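Local structure of lantibiotic dehydratase (Microbispora corallina, 5EHK) at residues E93-A98 with L127-Y132; Q696-A701 with D751-T756; R716-W721 with L738-A743. The protein probably uses glutamyl-tRNA to dehydrate serine and threonine residues of a precursor peptide during biosynthesis of the lantibiotic NAI-107. All coordinates share one frame; numbering follows the deposited sequence.

Following the chain from the N terminus, contact 1 closes first: it brings helix 92-98 against helix 119-138 across 28 residues that include helix 100-110. Contact 2 opens much later, where the loop after strand 685-693 meets the end of helix 743-755, 49 residues further on. Contact 3 lies wholly within that span and joins helix 707-721 to the end of strand 735-739, enclosing most of the hairpin formed with strand 726-730. Helix 743-755 is the common element. It follows the strand of contact 3, supplies one side of contact 2, and reaches contact 1 through the salt bridge between Asp751 and Arg131. Gln696 joins contacts 2 and 3 by a probable hydrogen bond to Trp721.

Contact 1: residues E93-A98 with L127-Y132; sequences EAVELA and LALLRY
Val95 holds CG1 anti to its backbone N (chi1 175°), which leaves CG2 beside that nitrogen and near CB of Tyr132; the tyrosine in turn carries CG beside its own N, setting its ring near Ala98. CG2 of Val95 lies 4.2 Å from CB of Tyr132 and 4.3 Å from CD1 of Leu129, whose side chain extends from one turn earlier on the second helix. One turn beyond Val95, the methyl CB of Ala98 meets the phenol at CE1 of Tyr132, 4.0 Å away, approaching the ring obliquely. Touching is confined to Val95 and Ala98 against Leu129 and Tyr132. The axes of 93-98 and 127-132 approach to 11.2 Å, with 113° between their N-to-C directions. Helix 100-110 packs against both segments, its Leu102 touching Val95 and Tyr132 and its Leu106 touching Leu129. Phe146 meets the Tyr132 ring with their planes at about 25°. With no hydrogen bond or salt bridge across, the two segments are held to each other by shape and apolar contact alone, while their charges tie them to other parts of the fold, Glu96 to Arg346 and Arg131 to Asp751.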
loop_
_atom_site.group_PDB
_atom_site.type_symbol
_atom_site.label_atom_id
_atom_site.label_comp_id
_atom_site.label_asym_id
_atom_site.label_seq_id
_atom_site.Cartn_x
_atom_site.Cartn_y
_atom_site.Cartn_z
ATOM N N GLU A 93 -46.896 16.712 17.354
ATOM C CA GLU A 93 -47.003 15.252 17.414
ATOM C C GLU A 93 -45.715 14.601 16.913
ATOM O O GLU A 93 -45.240 13.603 17.464
ATOM C CB GLU A 93 -48.192 14.755 16.588
ATOM C CG GLU A 93 -48.516 13.285 16.814
ATOM C CD GLU A 93 -49.721 12.797 16.017
ATOM O OE1 GLU A 93 -50.594 13.613 15.679
ATOM O OE2 GLU A 93 -49.798 11.586 15.723
ATOM N N ALA A 94 -45.168 15.167 15.846
ATOM C CA ALA A 94 -43.912 14.692 15.296
ATOM C C ALA A 94 -42.782 14.849 16.312
ATOM O O ALA A 94 -41.967 13.945 16.473
ATOM C CB ALA A 94 -43.576 15.433 13.992
ATOM N N VAL A 95 -42.741 15.984 16.999
ATOM C CA VAL A 95 -41.668 16.245 17.953
ATOM C C VAL A 95 -41.825 15.389 19.219
ATOM O O VAL A 95 -40.840 15.006 19.840
ATOM C CB VAL A 95 -41.491 17.764 18.257
ATOM C CG1 VAL A 95 -40.447 17.987 19.341
ATOM C CG2 VAL A 95 -41.069 18.505 17.008
ATOM N N GLU A 96 -43.061 15.071 19.584
ATOM C CA GLU A 96 -43.325 14.150 20.698
ATOM C C GLU A 96 -42.793 12.740 20.403
ATOM O O GLU A 96 -42.505 11.955 21.312
ATOM C CB GLU A 96 -44.833 14.071 20.989
ATOM C CG GLU A 96 -45.235 14.610 22.360
ATOM C CD GLU A 96 -46.452 15.526 22.305
ATOM O OE1 GLU A 96 -47.396 15.250 21.527
ATOM O OE2 GLU A 96 -46.454 16.532 23.046
ATOM N N LEU A 97 -42.654 12.443 19.119
ATOM C CA LEU A 97 -42.229 11.138 18.676
ATOM C C LEU A 97 -40.715 11.074 18.457
ATOM O O LEU A 97 -40.075 10.120 18.886
ATOM C CB LEU A 97 -42.956 10.810 17.384
ATOM C CG LEU A 97 -42.782 9.413 16.830
ATOM C CD1 LEU A 97 -43.229 8.405 17.864
ATOM C CD2 LEU A 97 -43.605 9.293 15.579
ATOM N N ALA A 98 -40.143 12.096 17.826
ATOM C CA ALA A 98 -38.716 12.092 17.485
ATOM C C ALA A 98 -37.828 12.470 18.661
ATOM O O ALA A 98 -36.700 11.991 18.785
ATOM C CB ALA A 98 -38.424 13.004 16.281
ATOM N N LEU A 127 -33.140 25.915 18.157
ATOM C CA LEU A 127 -32.435 25.419 16.969
ATOM C C LEU A 127 -32.815 23.973 16.638
ATOM O O LEU A 127 -32.956 23.604 15.472
ATOM C CB LEU A 127 -30.914 25.563 17.110
ATOM C CG LEU A 127 -30.330 26.976 17.042
ATOM C CD1 LEU A 127 -28.811 26.936 17.101
ATOM C CD2 LEU A 127 -30.794 27.691 15.778
ATOM N N ALA A 128 -32.963 23.157 17.673
ATOM C CA ALA A 128 -33.436 21.794 17.504
ATOM C C ALA A 128 -34.820 21.799 16.864
ATOM O O ALA A 128 -35.081 21.057 15.915
ATOM C CB ALA A 128 -33.483 21.084 18.845
ATOM N N LEU A 129 -35.702 22.655 17.368
ATOM C CA LEU A 129 -37.057 22.729 16.841
ATOM C C LEU A 129 -37.054 23.209 15.400
ATOM O O LEU A 129 -37.810 22.707 14.566
ATOM C CB LEU A 129 -37.896 23.693 17.661
ATOM C CG LEU A 129 -39.307 23.776 17.099
ATOM C CD1 LEU A 129 -40.168 22.642 17.649
ATOM C CD2 LEU A 129 -39.918 25.137 17.362
ATOM N N LEU A 130 -36.161 24.150 15.109
ATOM C CA LEU A 130 -36.034 24.706 13.770
ATOM C C LEU A 130 -35.622 23.634 12.779
ATOM O O LEU A 130 -36.081 23.633 11.644
ATOM C CB LEU A 130 -35.028 25.858 13.760
ATOM C CG LEU A 130 -34.803 26.591 12.440
ATOM C CD1 LEU A 130 -36.101 27.168 11.917
ATOM C CD2 LEU A 130 -33.754 27.681 12.625
ATOM N N ARG A 131 -34.741 22.737 13.208
ATOM C CA ARG A 131 -34.309 21.626 12.372
ATOM C C ARG A 131 -35.499 20.757 12.023
ATOM O O ARG A 131 -35.626 20.302 10.888
ATOM C CB ARG A 131 -33.243 20.802 13.075
ATOM C CG ARG A 131 -31.949 21.537 13.275
ATOM C CD ARG A 131 -30.979 20.710 14.086
ATOM N NE ARG A 131 -29.844 21.530 14.491
ATOM C CZ ARG A 131 -28.811 21.799 13.698
ATOM N NH1 ARG A 131 -28.770 21.295 12.464
ATOM N NH2 ARG A 131 -27.817 22.561 14.138
ATOM N N TYR A 132 -36.336 20.489 13.022
ATOM C CA TYR A 132 -37.534 19.671 12.836
ATOM C C TYR A 132 -38.625 20.351 11.981
ATOM O O TYR A 132 -39.387 19.678 11.285
ATOM C CB TYR A 132 -38.105 19.252 14.196
ATOM C CG TYR A 132 -37.298 18.177 14.917
ATOM C CD1 TYR A 132 -36.910 17.009 14.268
ATOM C CD2 TYR A 132 -36.906 18.348 16.242
ATOM C CE1 TYR A 132 -36.175 16.038 14.921
ATOM C CE2 TYR A 132 -36.176 17.389 16.900
ATOM C CZ TYR A 132 -35.813 16.234 16.237
ATOM O OH TYR A 132 -35.078 15.283 16.899
#

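Contact 2: residues Q696-A701 with D751-T756; sequences QLRGPA and DELRRT
Leu753, on the last turn of helix 743-755, inserts its branched end against a connecting loop made of the 3-10 end at Gln696 and Leu697 and the helical-angled residues 698-700, so that a helix C terminus packs on a loop. Its CG stands anti to the backbone N (chi1 -175°), which carries the branch across to the loop. Leu753 CD2 sits 3.7 Å from Leu697 CB and also 3.8 Å from Leu697 O. Leu753 CD1 rests alongside the aliphatic stem of Arg698, 4.4 Å from Arg698 CG. Leu697 itself folds its side chain beside its own N and lays it on Trp710 and Trp717 of helix 707-721, which places this loop between two helices. The turn is closed by a backbone bond from Ala701 N to Leu697 O of 3.0 Å. At the second touching point, Ala701 CB lies 4.0 Å from Arg754 CG. Toward 696-701 the touching atom of this arginine is CG; beyond it the chain bends at chi3 (62°), and the side chain also touches Asp702. The stem of Arg698 likewise packs, while its guanidinium forms a salt bridge with Asp695 and a weak hydrogen bond from NE to the carbonyl of Pro757. A second set of polar contacts lies within the helix end, where Thr756 is the first residue to leave helical geometry. There the single oxygen OE2 of Glu752 takes two partners. Arg755 NH1 makes a salt bridge to Glu752 OE2 at 2.7 Å, the oxygen lying in plane at the guanidinium edge. Thr756 OG1 donates to Glu752 OE2 over 3.0 Å, approaching 39° out of the carboxylate plane.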
loop_
_atom_site.group_PDB
_atom_site.type_symbol
_atom_site.label_atom_id
_atom_site.label_comp_id
_atom_site.label_asym_id
_atom_site.label_seq_id
_atom_site.Cartn_x
_atom_site.Cartn_y
_atom_site.Cartn_z
ATOM N N GLN A 696 -13.697 28.187 4.083
ATOM C CA GLN A 696 -13.485 29.583 4.461
ATOM C C GLN A 696 -14.399 30.028 5.595
ATOM O O GLN A 696 -14.108 30.995 6.295
ATOM C CB GLN A 696 -13.769 30.492 3.269
ATOM C CG GLN A 696 -12.794 30.388 2.119
ATOM C CD GLN A 696 -13.250 31.226 0.946
ATOM O OE1 GLN A 696 -14.445 31.533 0.816
ATOM N NE2 GLN A 696 -12.310 31.602 0.081
ATOM N N LEU A 697 -15.533 29.356 5.739
ATOM C CA LEU A 697 -16.517 29.765 6.722
ATOM C C LEU A 697 -16.288 29.119 8.090
ATOM O O LEU A 697 -17.006 29.422 9.049
ATOM C CB LEU A 697 -17.925 29.448 6.211
ATOM C CG LEU A 697 -18.476 30.273 5.052
ATOM C CD1 LEU A 697 -19.691 29.589 4.478
ATOM C CD2 LEU A 697 -18.840 31.648 5.533
ATOM N N ARG A 698 -15.299 28.232 8.187
ATOM C CA ARG A 698 -15.115 27.467 9.420
ATOM C C ARG A 698 -14.594 28.352 10.538
ATOM O O ARG A 698 -15.109 28.323 11.658
ATOM C CB ARG A 698 -14.162 26.297 9.202
ATOM C CG ARG A 698 -14.777 25.150 8.439
ATOM C CD ARG A 698 -13.709 24.180 7.992
ATOM N NE ARG A 698 -14.211 23.227 7.007
ATOM C CZ ARG A 698 -13.431 22.461 6.249
ATOM N NH1 ARG A 698 -12.112 22.544 6.355
ATOM N NH2 ARG A 698 -13.968 21.617 5.376
ATOM N N GLY A 699 -13.575 29.141 10.214
ATOM C CA GLY A 699 -13.021 30.110 11.136
ATOM C C GLY A 699 -13.978 31.212 11.562
ATOM O O GLY A 699 -14.031 31.540 12.746
ATOM N N PRO A 700 -14.706 31.822 10.605
ATOM C CA PRO A 700 -15.717 32.824 10.980
ATOM C C PRO A 700 -16.892 32.239 11.762
ATOM O O PRO A 700 -17.555 32.963 12.505
ATOM C CB PRO A 700 -16.180 33.383 9.633
ATOM C CG PRO A 700 -15.033 33.180 8.728
ATOM C CD PRO A 700 -14.392 31.887 9.168
ATOM N N ALA A 701 -17.166 30.955 11.570
ATOM C CA ALA A 701 -18.073 30.243 12.452
ATOM C C ALA A 701 -17.276 30.023 13.736
ATOM O O ALA A 701 -16.061 30.186 13.717
ATOM C CB ALA A 701 -18.477 28.934 11.841
ATOM N N ASP A 751 -24.315 26.936 13.308
ATOM C CA ASP A 751 -24.299 25.858 14.284
ATOM C C ASP A 751 -24.006 24.538 13.589
ATOM O O ASP A 751 -23.241 23.711 14.090
ATOM C CB ASP A 751 -25.652 25.769 14.986
ATOM C CG ASP A 751 -25.619 24.877 16.213
ATOM O OD1 ASP A 751 -24.557 24.790 16.870
ATOM O OD2 ASP A 751 -26.657 24.251 16.515
ATOM N N GLU A 752 -24.623 24.350 12.428
ATOM C CA GLU A 752 -24.451 23.118 11.668
ATOM C C GLU A 752 -23.019 22.962 11.159
ATOM O O GLU A 752 -22.524 21.842 11.031
ATOM C CB GLU A 752 -25.458 23.039 10.516
ATOM C CG GLU A 752 -25.460 21.707 9.784
ATOM C CD GLU A 752 -26.005 20.554 10.624
ATOM O OE1 GLU A 752 -26.978 20.747 11.387
ATOM O OE2 GLU A 752 -25.447 19.442 10.523
ATOM N N LEU A 753 -22.369 24.082 10.841
ATOM C CA LEU A 753 -20.992 24.044 10.356
ATOM C C LEU A 753 -19.974 23.797 11.471
ATOM O O LEU A 753 -19.014 23.052 11.286
ATOM C CB LEU A 753 -20.644 25.305 9.565
ATOM C CG LEU A 753 -19.254 25.303 8.918
ATOM C CD1 LEU A 753 -18.970 23.980 8.231
ATOM C CD2 LEU A 753 -19.123 26.447 7.927
ATOM N N ARG A 754 -20.190 24.415 12.626
ATOM C CA ARG A 754 -19.336 24.164 13.779
ATOM C C ARG A 754 -19.425 22.684 14.097
ATOM O O ARG A 754 -18.433 22.036 14.436
ATOM C CB ARG A 754 -19.808 24.979 14.989
ATOM C CG ARG A 754 -19.776 26.499 14.800
ATOM C CD ARG A 754 -20.427 27.235 15.974
ATOM N NE ARG A 754 -19.729 26.983 17.233
ATOM C CZ ARG A 754 -20.118 27.449 18.418
ATOM N NH1 ARG A 754 -21.208 28.199 18.517
ATOM N NH2 ARG A 754 -19.415 27.160 19.506
ATOM N N ARG A 755 -20.633 22.158 13.951
ATOM C CA ARG A 755 -20.944 20.773 14.270
ATOM C C ARG A 755 -20.483 19.777 13.195
ATOM O O ARG A 755 -19.955 18.721 13.518
ATOM C CB ARG A 755 -22.443 20.641 14.541
ATOM C CG ARG A 755 -22.931 19.228 14.673
ATOM C CD ARG A 755 -24.436 19.173 14.856
ATOM N NE ARG A 755 -24.893 17.791 14.879
ATOM C CZ ARG A 755 -25.265 17.115 13.802
ATOM N NH1 ARG A 755 -25.264 17.706 12.618
ATOM N NH2 ARG A 755 -25.657 15.852 13.912
ATOM N N THR A 756 -20.681 20.109 11.923
ATOM C CA THR A 756 -20.302 19.201 10.839
ATOM C C THR A 756 -19.390 19.895 9.829
ATOM O O THR A 756 -19.865 20.383 8.804
ATOM C CB THR A 756 -21.552 18.698 10.077
ATOM O OG1 THR A 756 -22.637 18.506 10.993
ATOM C CG2 THR A 756 -21.262 17.391 9.360
#

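Contact 3: residues R716-W721 with L738-A743; sequences RWRAEW and LDLDDA
Leu740 packs on the stem of Arg718 in this contact, in which the loop leaving the 726-730/735-739 beta-hairpin meets helix 707-721. The tight part is apolar. CD1 of Leu740 lies 3.7 Å from CD of Arg718, and the leucine CB stands 4.1 Å from the same methylene, the two side chains lying alongside each other and running in opposing senses. Leu740 holds CG beside its own N (chi1 -66°), and the same methyl CD1 also reaches the edge of the Trp717 indole, near its plane and 4.4 Å from CZ3. Trp717 leans its ring toward the loop and is buried, with Gln696 packing on it and NE1 weakly bonded to the Arg693 carbonyl.

The polar side is looser, bridged by one water. The arginine chain bends at chi3 (74°) past the leucine, and the link from its polar end to the loop runs through that water: Arg718 NE donates weakly to it, and the water in turn donates to Leu740 O over 2.8 Å. Exposed Asp741 is near but not bonded, its OD2 5.9 Å from Arg718 NH2, a separation at which opposite charges may still attract weakly.

Two aspartates, one at the strand end and one in the loop, help to set the turn. Asp742 is the N-cap of helix 743-755, OD1 accepting weakly from backbone N atoms of its first turn. Asp739 OD1, also in a salt bridge with Arg725, closes an Asx turn by accepting through its anti lone pair from Asp741 N at 3.1 Å, with an N-H...O angle of 156°.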
loop_
_atom_site.group_PDB
_atom_site.type_symbol
_atom_site.label_atom_id
_atom_site.label_comp_id
_atom_site.label_asym_id
_atom_site.label_seq_id
_atom_site.Cartn_x
_atom_site.Cartn_y
_atom_site.Cartn_z
ATOM N N ARG A 716 -19.787 37.755 2.188
ATOM C CA ARG A 716 -18.490 37.764 1.524
ATOM C C ARG A 716 -18.307 36.463 0.747
ATOM O O ARG A 716 -18.008 36.490 -0.446
ATOM C CB ARG A 716 -17.364 38.027 2.543
ATOM C CG ARG A 716 -15.984 38.298 1.961
ATOM C CD ARG A 716 -15.141 39.151 2.919
ATOM N NE ARG A 716 -15.001 38.563 4.256
ATOM C CZ ARG A 716 -15.577 39.045 5.359
ATOM N NH1 ARG A 716 -16.346 40.127 5.307
ATOM N NH2 ARG A 716 -15.389 38.443 6.524
ATOM N N TRP A 717 -18.488 35.333 1.433
ATOM C CA TRP A 717 -18.459 34.013 0.806
ATOM C C TRP A 717 -19.530 33.876 -0.267
ATOM O O TRP A 717 -19.266 33.378 -1.355
ATOM C CB TRP A 717 -18.639 32.908 1.845
ATOM C CG TRP A 717 -18.772 31.505 1.252
ATOM C CD1 TRP A 717 -17.770 30.738 0.722
ATOM C CD2 TRP A 717 -19.968 30.711 1.167
ATOM N NE1 TRP A 717 -18.272 29.526 0.302
ATOM C CE2 TRP A 717 -19.614 29.484 0.566
ATOM C CE3 TRP A 717 -21.300 30.920 1.539
ATOM C CZ2 TRP A 717 -20.543 28.474 0.332
ATOM C CZ3 TRP A 717 -22.219 29.921 1.305
ATOM C CH2 TRP A 717 -21.838 28.710 0.708
ATOM N N ARG A 718 -20.746 34.293 0.059
ATOM C CA ARG A 718 -21.866 34.177 -0.862
ATOM C C ARG A 718 -21.607 34.896 -2.181
ATOM O O ARG A 718 -21.907 34.376 -3.254
ATOM C CB ARG A 718 -23.148 34.691 -0.215
ATOM C CG ARG A 718 -24.308 33.735 -0.368
ATOM C CD ARG A 718 -25.406 33.974 0.669
ATOM N NE ARG A 718 -26.213 35.165 0.410
ATOM C CZ ARG A 718 -26.990 35.325 -0.657
ATOM N NH1 ARG A 718 -27.047 34.382 -1.589
ATOM N NH2 ARG A 718 -27.700 36.437 -0.806
ATOM N N ALA A 719 -21.024 36.085 -2.107
ATOM C CA ALA A 719 -20.798 36.877 -3.309
ATOM C C ALA A 719 -19.489 36.497 -4.027
ATOM O O ALA A 719 -19.333 36.751 -5.216
ATOM C CB ALA A 719 -20.815 38.349 -2.966
ATOM N N GLU A 720 -18.567 35.867 -3.307
ATOM C CA GLU A 720 -17.269 35.506 -3.863
ATOM C C GLU A 720 -17.308 34.291 -4.798
ATOM O O GLU A 720 -16.418 34.119 -5.651
ATOM C CB GLU A 720 -16.276 35.234 -2.739
ATOM C CG GLU A 720 -14.871 34.908 -3.223
ATOM C CD GLU A 720 -13.990 34.455 -2.087
ATOM O OE1 GLU A 720 -14.443 34.618 -0.929
ATOM O OE2 GLU A 720 -12.881 33.913 -2.349
ATOM N N TRP A 721 -18.308 33.426 -4.623
ATOM C CA TRP A 721 -18.374 32.199 -5.417
ATOM C C TRP A 721 -19.715 32.107 -6.132
ATOM O O TRP A 721 -19.977 31.140 -6.857
ATOM C CB TRP A 721 -18.150 30.968 -4.533
ATOM C CG TRP A 721 -16.839 30.984 -3.832
ATOM C CD1 TRP A 721 -16.623 31.206 -2.505
ATOM C CD2 TRP A 721 -15.551 30.801 -4.419
ATOM N NE1 TRP A 721 -15.281 31.157 -2.227
ATOM C CE2 TRP A 721 -14.602 30.917 -3.392
ATOM C CE3 TRP A 721 -15.110 30.551 -5.714
ATOM C CZ2 TRP A 721 -13.241 30.787 -3.621
ATOM C CZ3 TRP A 721 -13.763 30.428 -5.941
ATOM C CH2 TRP A 721 -12.841 30.546 -4.900
ATOM N N LEU A 738 -31.961 25.440 3.247
ATOM C CA LEU A 738 -31.802 26.678 4.002
ATOM C C LEU A 738 -32.028 27.878 3.098
ATOM O O LEU A 738 -31.527 27.927 1.973
ATOM C CB LEU A 738 -30.414 26.785 4.655
ATOM C CG LEU A 738 -29.937 25.746 5.673
ATOM C CD1 LEU A 738 -28.487 26.036 6.010
ATOM C CD2 LEU A 738 -30.811 25.703 6.928
ATOM N N ASP A 739 -32.810 28.832 3.591
ATOM C CA ASP A 739 -32.896 30.136 2.962
ATOM C C ASP A 739 -31.895 31.091 3.630
ATOM O O ASP A 739 -32.082 31.471 4.795
ATOM C CB ASP A 739 -34.331 30.653 3.070
ATOM C CG ASP A 739 -34.614 31.791 2.113
ATOM O OD1 ASP A 739 -33.787 32.727 2.023
ATOM O OD2 ASP A 739 -35.644 31.727 1.406
ATOM N N LEU A 740 -30.868 31.513 2.882
ATOM C CA LEU A 740 -29.788 32.305 3.478
ATOM C C LEU A 740 -30.121 33.786 3.626
ATOM O O LEU A 740 -29.280 34.576 4.069
ATOM C CB LEU A 740 -28.470 32.146 2.716
ATOM C CG LEU A 740 -27.831 30.760 2.757
ATOM C CD1 LEU A 740 -26.380 30.794 2.269
ATOM C CD2 LEU A 740 -27.955 30.147 4.141
ATOM N N ASP A 741 -31.348 34.151 3.262
ATOM C CA ASP A 741 -31.849 35.500 3.495
ATOM C C ASP A 741 -32.411 35.512 4.911
ATOM O O ASP A 741 -32.274 36.488 5.653
ATOM C CB ASP A 741 -32.948 35.847 2.474
ATOM C CG ASP A 741 -32.928 37.328 2.028
ATOM O OD1 ASP A 741 -32.605 38.226 2.848
ATOM O OD2 ASP A 741 -33.249 37.586 0.841
ATOM N N ASP A 742 -33.042 34.404 5.273
ATOM C CA ASP A 742 -33.584 34.210 6.608
ATOM C C ASP A 742 -32.522 34.305 7.711
ATOM O O ASP A 742 -31.448 33.723 7.605
ATOM C CB ASP A 742 -34.308 32.874 6.672
ATOM C CG ASP A 742 -35.145 32.732 7.911
ATOM O OD1 ASP A 742 -34.684 33.098 9.008
ATOM O OD2 ASP A 742 -36.286 32.262 7.786
ATOM N N ALA A 743 -32.832 35.052 8.766
ATOM C CA ALA A 743 -31.882 35.267 9.859
ATOM C C ALA A 743 -31.730 34.025 10.737
ATOM O O ALA A 743 -30.627 33.713 11.182
ATOM C CB ALA A 743 -32.290 36.489 10.709
HETATM O O HOH W 1 -27.153 35.947 2.796
#